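Local coordinates for protein catalase-3 (Neurospora crassa, PDB 4AJ9) that breaks hydrogen peroxide down to water and dioxygen at a buried heme and so probably protects the cell from peroxide damage, at residues I140-I145 with L187-W192; T294-E299 with Y442-L447. All coordinates share one frame; numbering follows the deposited sequence.

From the N terminus, the chain leaves strand 131-138 of the antiparallel sheet and enters the loop 140-145, which meets helix 187-193 some 40 residues later. Contact 1 thereby closes a loop that includes helices 151-158 and 174-182. The chain then passes through strands 208-209, 214-217, 223-232 and 270-278 before 294-299, where the loop of contact 2 opens, to be closed about 140 residues on by helix 443-450. The two loops follow in series, yet the contact centres are only about 9 Å apart. Helix 187-193 packs against the heme-side loop and, through a probable hydrogen bond of His188 ND1 to Thr294 O (2.9 Å), meets the connection between strands 270-278 and 305-314, which helix 443-450 also holds.

Contact 1: I140-I145 with L187-W192; sequences IPVFFI and LHTLFW. With HEM (protoporphyrin IX containing Fe), chain Y.
Pro141 lies over one face of the Trp192 indole, its CD 3.5 Å from the centroid of the six-membered ring and 4° off the normal, a CH-pi contact. Two more rings receive a methyl over their centre. Val142 CG2 stands 3.7 Å from the centroid of the His188 ring, and Thr189 CG2 3.5 Å from that of Phe144. At the indole edge, in plane, lies His188 O. The Phe143 ring has the heme vinyl carbon CAB over one face, 3.7 Å from Phe143 CG, and Phe144 CD2 over the opposite one, with Ile145 CG1 at its edge.

Ile140 CG2 packs against Trp192 CB at 3.5 Å. Thr189 OG1 donates to Val142 O, although the hydroxyl's placement is less sure. Firmer evidence comes from water 1, which donates to Phe143 O and accepts from Thr189 N, both at 2.9 Å, bridging loop and helix backbones. Phe448 stacks on Trp192.

Phe143 is part of the heme pocket, near the predicted active-site residues His65 and Asn138; the loop that carries it is backed by helix 187-193, consistent with a second shell behind the heme cavity of the catalase fold.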
loop_
_atom_site.group_PDB
_atom_site.type_symbol
_atom_site.label_atom_id
_atom_site.label_comp_id
_atom_site.label_asym_id
_atom_site.label_seq_id
_atom_site.Cartn_x
_atom_site.Cartn_y
_atom_site.Cartn_z
ATOM N N ILE C 140 -33.292 -7.493 0.097
ATOM C CA ILE C 140 -34.386 -6.600 -0.302
ATOM C C ILE C 140 -34.243 -6.377 -1.806
ATOM O O ILE C 140 -33.131 -6.238 -2.298
ATOM C CB ILE C 140 -34.279 -5.265 0.439
ATOM C CG1 ILE C 140 -34.657 -5.465 1.914
ATOM C CG2 ILE C 140 -35.134 -4.183 -0.224
ATOM C CD1 ILE C 140 -34.280 -4.275 2.804
ATOM N N PRO C 141 -35.369 -6.384 -2.545
ATOM C CA PRO C 141 -35.302 -6.499 -4.009
ATOM C C PRO C 141 -35.104 -5.185 -4.746
ATOM O O PRO C 141 -34.974 -5.201 -5.965
ATOM C CB PRO C 141 -36.674 -7.086 -4.372
ATOM C CG PRO C 141 -37.572 -6.598 -3.287
ATOM C CD PRO C 141 -36.727 -6.629 -2.033
ATOM N N VAL C 142 -35.100 -4.069 -4.027
ATOM C CA VAL C 142 -34.930 -2.771 -4.658
ATOM C C VAL C 142 -33.848 -1.979 -3.934
ATOM O O VAL C 142 -33.623 -2.161 -2.744
ATOM C CB VAL C 142 -36.246 -1.954 -4.653
ATOM C CG1 VAL C 142 -37.300 -2.630 -5.533
ATOM C CG2 VAL C 142 -36.749 -1.770 -3.213
ATOM N N PHE C 143 -33.181 -1.090 -4.651
ATOM C CA PHE C 143 -32.156 -0.278 -4.023
ATOM C C PHE C 143 -32.556 1.197 -3.920
ATOM O O PHE C 143 -33.497 1.625 -4.574
ATOM C CB PHE C 143 -30.820 -0.441 -4.731
ATOM C CG PHE C 143 -29.648 -0.116 -3.850
ATOM C CD1 PHE C 143 -29.281 -0.978 -2.829
ATOM C CD2 PHE C 143 -28.954 1.062 -4.009
ATOM C CE1 PHE C 143 -28.213 -0.679 -2.003
ATOM C CE2 PHE C 143 -27.893 1.374 -3.182
ATOM C CZ PHE C 143 -27.521 0.506 -2.173
ATOM N N PHE C 144 -31.827 1.964 -3.107
ATOM C CA PHE C 144 -32.205 3.344 -2.768
ATOM C C PHE C 144 -32.144 4.339 -3.915
ATOM O O PHE C 144 -32.891 5.324 -3.934
ATOM C CB PHE C 144 -31.294 3.914 -1.672
ATOM C CG PHE C 144 -31.419 3.232 -0.340
ATOM C CD1 PHE C 144 -32.447 3.562 0.539
ATOM C CD2 PHE C 144 -30.484 2.296 0.055
ATOM C CE1 PHE C 144 -32.539 2.950 1.787
ATOM C CE2 PHE C 144 -30.571 1.677 1.301
ATOM C CZ PHE C 144 -31.593 2.006 2.165
ATOM N N ILE C 145 -31.226 4.123 -4.844
ATOM C CA ILE C 145 -30.913 5.157 -5.821
ATOM C C ILE C 145 -30.867 4.557 -7.205
ATOM O O ILE C 145 -30.736 3.351 -7.348
ATOM C CB ILE C 145 -29.570 5.836 -5.518
ATOM C CG1 ILE C 145 -28.476 4.769 -5.387
ATOM C CG2 ILE C 145 -29.673 6.674 -4.225
ATOM C CD1 ILE C 145 -27.086 5.304 -5.311
ATOM N N LEU C 187 -37.198 6.056 -1.033
ATOM C CA LEU C 187 -38.308 5.714 -0.141
ATOM C C LEU C 187 -38.695 4.241 -0.209
ATOM O O LEU C 187 -39.196 3.667 0.772
ATOM C CB LEU C 187 -39.522 6.605 -0.410
ATOM C CG LEU C 187 -39.282 8.070 -0.051
ATOM C CD1 LEU C 187 -40.366 8.946 -0.654
ATOM C CD2 LEU C 187 -39.188 8.267 1.469
ATOM N N HIS C 188 -38.460 3.610 -1.350
ATOM C CA HIS C 188 -38.912 2.231 -1.497
ATOM C C HIS C 188 -38.053 1.317 -0.641
ATOM O O HIS C 188 -38.562 0.602 0.228
ATOM C CB HIS C 188 -38.946 1.783 -2.967
ATOM C CG HIS C 188 -39.700 0.502 -3.191
ATOM N ND1 HIS C 188 -39.789 -0.107 -4.427
ATOM C CD2 HIS C 188 -40.394 -0.286 -2.334
ATOM C CE1 HIS C 188 -40.500 -1.216 -4.318
ATOM N NE2 HIS C 188 -40.877 -1.351 -3.058
ATOM N N THR C 189 -36.745 1.349 -0.865
ATOM C CA THR C 189 -35.852 0.534 -0.062
ATOM C C THR C 189 -36.002 0.889 1.413
ATOM O O THR C 189 -35.926 0.020 2.275
ATOM C CB THR C 189 -34.379 0.675 -0.519
ATOM O OG1 THR C 189 -34.275 0.286 -1.891
ATOM C CG2 THR C 189 -33.460 -0.228 0.312
ATOM N N LEU C 190 -36.253 2.164 1.707
ATOM C CA LEU C 190 -36.450 2.577 3.088
ATOM C C LEU C 190 -37.591 1.784 3.753
ATOM O O LEU C 190 -37.425 1.241 4.845
ATOM C CB LEU C 190 -36.697 4.087 3.170
ATOM C CG LEU C 190 -36.924 4.682 4.564
ATOM C CD1 LEU C 190 -35.711 4.478 5.494
ATOM C CD2 LEU C 190 -37.279 6.154 4.438
ATOM N N PHE C 191 -38.741 1.706 3.090
ATOM C CA PHE C 191 -39.887 0.961 3.625
ATOM C C PHE C 191 -39.538 -0.505 3.899
ATOM O O PHE C 191 -39.936 -1.074 4.918
ATOM C CB PHE C 191 -41.097 1.073 2.679
ATOM C CG PHE C 191 -42.012 2.226 2.996
ATOM C CD1 PHE C 191 -41.519 3.519 3.077
ATOM C CD2 PHE C 191 -43.357 2.012 3.250
ATOM C CE1 PHE C 191 -42.355 4.573 3.389
ATOM C CE2 PHE C 191 -44.197 3.063 3.565
ATOM C CZ PHE C 191 -43.695 4.345 3.638
ATOM N N TRP C 192 -38.794 -1.121 2.987
ATOM C CA TRP C 192 -38.353 -2.494 3.191
ATOM C C TRP C 192 -37.426 -2.591 4.410
ATOM O O TRP C 192 -37.511 -3.539 5.197
ATOM C CB TRP C 192 -37.610 -3.020 1.961
ATOM C CG TRP C 192 -38.492 -3.456 0.792
ATOM C CD1 TRP C 192 -39.002 -2.654 -0.192
ATOM C CD2 TRP C 192 -38.929 -4.796 0.482
ATOM N NE1 TRP C 192 -39.730 -3.408 -1.088
ATOM C CE2 TRP C 192 -39.699 -4.721 -0.700
ATOM C CE3 TRP C 192 -38.731 -6.045 1.079
ATOM C CZ2 TRP C 192 -40.282 -5.844 -1.290
ATOM C CZ3 TRP C 192 -39.323 -7.162 0.499
ATOM C CH2 TRP C 192 -40.083 -7.052 -0.681
HETATM C CHA HEM Y . -20.154 -4.342 -1.234
HETATM C CHB HEM Y . -24.691 -5.383 -2.656
HETATM C CHC HEM Y . -24.942 -1.078 -4.863
HETATM C CHD HEM Y . -20.184 -0.458 -4.196
HETATM C C1A HEM Y . -21.368 -4.990 -1.379
HETATM C C2A HEM Y . -21.746 -6.272 -0.796
HETATM C C3A HEM Y . -23.005 -6.546 -1.180
HETATM C C4A HEM Y . -23.458 -5.465 -2.032
HETATM C CMA HEM Y . -23.848 -7.793 -0.818
HETATM C CAA HEM Y . -20.853 -7.124 0.147
HETATM C CBA HEM Y . -20.168 -8.266 -0.597
HETATM C CGA HEM Y . -19.413 -9.099 0.406
HETATM O O1A HEM Y . -18.159 -9.050 0.412
HETATM O O2A HEM Y . -20.069 -9.811 1.212
HETATM C C1B HEM Y . -25.137 -4.329 -3.431
HETATM C C2B HEM Y . -26.385 -4.285 -4.172
HETATM C C3B HEM Y . -26.470 -3.085 -4.767
HETATM C C4B HEM Y . -25.264 -2.350 -4.441
HETATM C CMB HEM Y . -27.395 -5.456 -4.189
HETATM C CAB HEM Y . -27.575 -2.535 -5.700
HETATM C CBB HEM Y . -28.341 -3.367 -6.416
HETATM C C1C HEM Y . -23.660 -0.588 -4.942
HETATM C C2C HEM Y . -23.218 0.526 -5.767
HETATM C C3C HEM Y . -21.910 0.691 -5.550
HETATM C C4C HEM Y . -21.474 -0.329 -4.631
HETATM C CMC HEM Y . -24.122 1.384 -6.672
HETATM C CAC HEM Y . -20.950 1.695 -6.202
HETATM C CBC HEM Y . -21.162 2.076 -7.463
HETATM C C1D HEM Y . -19.733 -1.417 -3.338
HETATM C C2D HEM Y . -18.367 -1.521 -2.893
HETATM C C3D HEM Y . -18.359 -2.730 -1.967
HETATM C C4D HEM Y . -19.712 -3.239 -1.954
HETATM C CMD HEM Y . -17.197 -0.594 -3.284
HETATM C CAD HEM Y . -17.146 -3.305 -1.219
HETATM C CBD HEM Y . -16.607 -4.452 -2.065
HETATM C CGD HEM Y . -15.341 -4.982 -1.445
HETATM O O1D HEM Y . -14.983 -6.147 -1.742
HETATM O O2D HEM Y . -14.715 -4.251 -0.636
HETATM N NA HEM Y . -22.436 -4.537 -2.127
HETATM N NB HEM Y . -24.485 -3.138 -3.625
HETATM N NC HEM Y . -22.566 -1.085 -4.268
HETATM N ND HEM Y . -20.492 -2.437 -2.778
HETATM FE FE HEM Y . -22.488 -2.876 -3.273
HETATM O O HOH W 1 -35.775 2.699 -3.186
#

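Contact 2: T294-E299 with Y442-L447; sequences TKFLPE and YTQPRL
The side-chain amide of Gln444 pairs with the backbone of Phe296 through two hydrogen bonds. Phe296 N donates to Gln444 OE1 at 2.9 Å, with an N-H...O angle of 155°; the donor lies in the carbonyl plane, on a lone pair. In return Gln444 NE2 donates to Phe296 O at 3.1 Å, and that oxygen lies near the amide plane, 15° out of it. Both polar groups of one residue's backbone are therefore met by a single side chain, much as a neighbouring strand would meet them, and the pairing fixes the rotation of the amide. The Gln444 chain reaches this place extended beyond CG.

Through this pairing helix 443-450, in the region of the catalase-related immune-responsive family, is joined to a loop of the catalase core that leads from strand 270-278 to strand 305-314. An alanine at Gln444 would probably leave Phe296 N and O without these partners in a buried contact and open a gap beside Lys295 CD, which lies 3.8 Å from Gln444 CD.

Lys295 NZ leads away from Gln444 and donates to Thr294 OG1 at 3.1 Å. It also forms a salt bridge with Asp292 and a hydrogen bond with Asp440 O, while Asp292 bonds Thr294 OG1 as well. On the apolar side, the Phe296 ring stands 51° from the Gln444 amide plane, and its CZ meets Leu447 CD2 at 4.0 Å. The same methyl, Leu447 CD2, touches Pro298 CG at 4.2 Å.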
loop_
_atom_site.group_PDB
_atom_site.type_symbol
_atom_site.label_atom_id
_atom_site.label_comp_id
_atom_site.label_asym_id
_atom_site.label_seq_id
_atom_site.Cartn_x
_atom_site.Cartn_y
_atom_site.Cartn_z
ATOM N N THR C 294 -35.009 0.694 -8.517
ATOM C CA THR C 294 -35.867 1.060 -7.396
ATOM C C THR C 294 -37.222 0.377 -7.514
ATOM O O THR C 294 -38.116 0.647 -6.722
ATOM C CB THR C 294 -36.080 2.604 -7.288
ATOM O OG1 THR C 294 -36.827 3.074 -8.418
ATOM C CG2 THR C 294 -34.721 3.343 -7.233
ATOM N N LYS C 295 -37.368 -0.497 -8.508
ATOM C CA LYS C 295 -38.634 -1.177 -8.756
ATOM C C LYS C 295 -38.413 -2.684 -8.756
ATOM O O LYS C 295 -37.361 -3.153 -9.189
ATOM C CB LYS C 295 -39.212 -0.770 -10.113
ATOM C CG LYS C 295 -39.296 0.733 -10.379
ATOM C CD LYS C 295 -40.523 1.354 -9.743
ATOM C CE LYS C 295 -40.679 2.819 -10.159
ATOM N NZ LYS C 295 -39.461 3.625 -9.867
ATOM N N PHE C 296 -39.391 -3.436 -8.255
ATOM C CA PHE C 296 -39.415 -4.886 -8.451
ATOM C C PHE C 296 -40.573 -5.297 -9.364
ATOM O O PHE C 296 -41.497 -4.526 -9.580
ATOM C CB PHE C 296 -39.432 -5.672 -7.123
ATOM C CG PHE C 296 -40.695 -5.509 -6.311
ATOM C CD1 PHE C 296 -41.803 -6.310 -6.552
ATOM C CD2 PHE C 296 -40.763 -4.570 -5.292
ATOM C CE1 PHE C 296 -42.960 -6.163 -5.806
ATOM C CE2 PHE C 296 -41.911 -4.411 -4.543
ATOM C CZ PHE C 296 -43.018 -5.207 -4.797
ATOM N N LEU C 297 -40.500 -6.503 -9.917
ATOM C CA LEU C 297 -41.544 -6.998 -10.806
ATOM C C LEU C 297 -42.528 -7.869 -10.034
ATOM O O LEU C 297 -42.171 -8.961 -9.591
ATOM C CB LEU C 297 -40.919 -7.798 -11.951
ATOM C CG LEU C 297 -41.861 -8.348 -13.026
ATOM C CD1 LEU C 297 -42.568 -7.224 -13.740
ATOM C CD2 LEU C 297 -41.080 -9.194 -14.018
ATOM N N PRO C 298 -43.773 -7.391 -9.860
ATOM C CA PRO C 298 -44.770 -8.195 -9.146
ATOM C C PRO C 298 -44.830 -9.617 -9.694
ATOM O O PRO C 298 -44.801 -9.808 -10.907
ATOM C CB PRO C 298 -46.070 -7.446 -9.428
ATOM C CG PRO C 298 -45.633 -6.021 -9.519
ATOM C CD PRO C 298 -44.288 -6.051 -10.200
ATOM N N GLU C 299 -44.892 -10.607 -8.809
ATOM C CA GLU C 299 -44.894 -12.000 -9.232
ATOM C C GLU C 299 -46.160 -12.375 -9.989
ATOM O O GLU C 299 -46.198 -13.394 -10.672
ATOM C CB GLU C 299 -44.697 -12.924 -8.032
ATOM C CG GLU C 299 -43.254 -12.920 -7.541
ATOM C CD GLU C 299 -43.051 -13.748 -6.311
ATOM O OE1 GLU C 299 -43.635 -14.851 -6.236
ATOM O OE2 GLU C 299 -42.305 -13.284 -5.420
ATOM N N TYR C 442 -43.101 6.645 -5.698
ATOM C CA TYR C 442 -44.045 6.458 -4.605
ATOM C C TYR C 442 -44.989 5.279 -4.786
ATOM O O TYR C 442 -45.447 4.679 -3.811
ATOM C CB TYR C 442 -44.849 7.743 -4.419
ATOM C CG TYR C 442 -43.977 8.971 -4.281
ATOM C CD1 TYR C 442 -43.413 9.311 -3.058
ATOM C CD2 TYR C 442 -43.719 9.795 -5.372
ATOM C CE1 TYR C 442 -42.618 10.441 -2.923
ATOM C CE2 TYR C 442 -42.913 10.925 -5.248
ATOM C CZ TYR C 442 -42.372 11.242 -4.022
ATOM O OH TYR C 442 -41.589 12.364 -3.896
ATOM N N THR C 443 -45.277 4.941 -6.038
ATOM C CA THR C 443 -46.242 3.887 -6.324
ATOM C C THR C 443 -45.838 2.553 -5.703
ATOM O O THR C 443 -46.656 1.892 -5.056
ATOM C CB THR C 443 -46.497 3.746 -7.842
ATOM O OG1 THR C 443 -47.108 4.946 -8.334
ATOM C CG2 THR C 443 -47.399 2.563 -8.125
ATOM N N GLN C 444 -44.578 2.153 -5.862
ATOM C CA GLN C 444 -44.196 0.858 -5.317
ATOM C C GLN C 444 -44.007 0.816 -3.802
ATOM O O GLN C 444 -44.331 -0.186 -3.175
ATOM C CB GLN C 444 -43.029 0.234 -6.085
ATOM C CG GLN C 444 -43.470 -0.239 -7.446
ATOM C CD GLN C 444 -42.597 -1.331 -7.996
ATOM O OE1 GLN C 444 -41.554 -1.670 -7.417
ATOM N NE2 GLN C 444 -43.001 -1.881 -9.127
ATOM N N PRO C 445 -43.485 1.896 -3.207
ATOM C CA PRO C 445 -43.521 1.893 -1.742
ATOM C C PRO C 445 -44.946 1.677 -1.249
ATOM O O PRO C 445 -45.160 0.897 -0.319
ATOM C CB PRO C 445 -43.025 3.290 -1.381
ATOM C CG PRO C 445 -42.075 3.630 -2.489
ATOM C CD PRO C 445 -42.698 3.026 -3.739
ATOM N N ARG C 446 -45.911 2.349 -1.871
ATOM C CA ARG C 446 -47.314 2.107 -1.538
ATOM C C ARG C 446 -47.720 0.648 -1.776
ATOM O O ARG C 446 -48.324 0.019 -0.912
ATOM C CB ARG C 446 -48.232 3.060 -2.301
ATOM C CG ARG C 446 -49.711 2.856 -1.989
ATOM C CD ARG C 446 -49.998 3.008 -0.506
ATOM N NE ARG C 446 -51.427 2.855 -0.240
ATOM C CZ ARG C 446 -52.294 3.863 -0.219
ATOM N NH1 ARG C 446 -51.874 5.109 -0.416
ATOM N NH2 ARG C 446 -53.581 3.624 0.022
ATOM N N LEU C 447 -47.367 0.107 -2.940
ATOM C CA LEU C 447 -47.631 -1.297 -3.240
ATOM C C LEU C 447 -47.110 -2.222 -2.139
ATOM O O LEU C 447 -47.783 -3.174 -1.734
ATOM C CB LEU C 447 -47.002 -1.677 -4.589
ATOM C CG LEU C 447 -47.110 -3.134 -5.047
ATOM C CD1 LEU C 447 -48.564 -3.529 -5.309
ATOM C CD2 LEU C 447 -46.261 -3.385 -6.297
#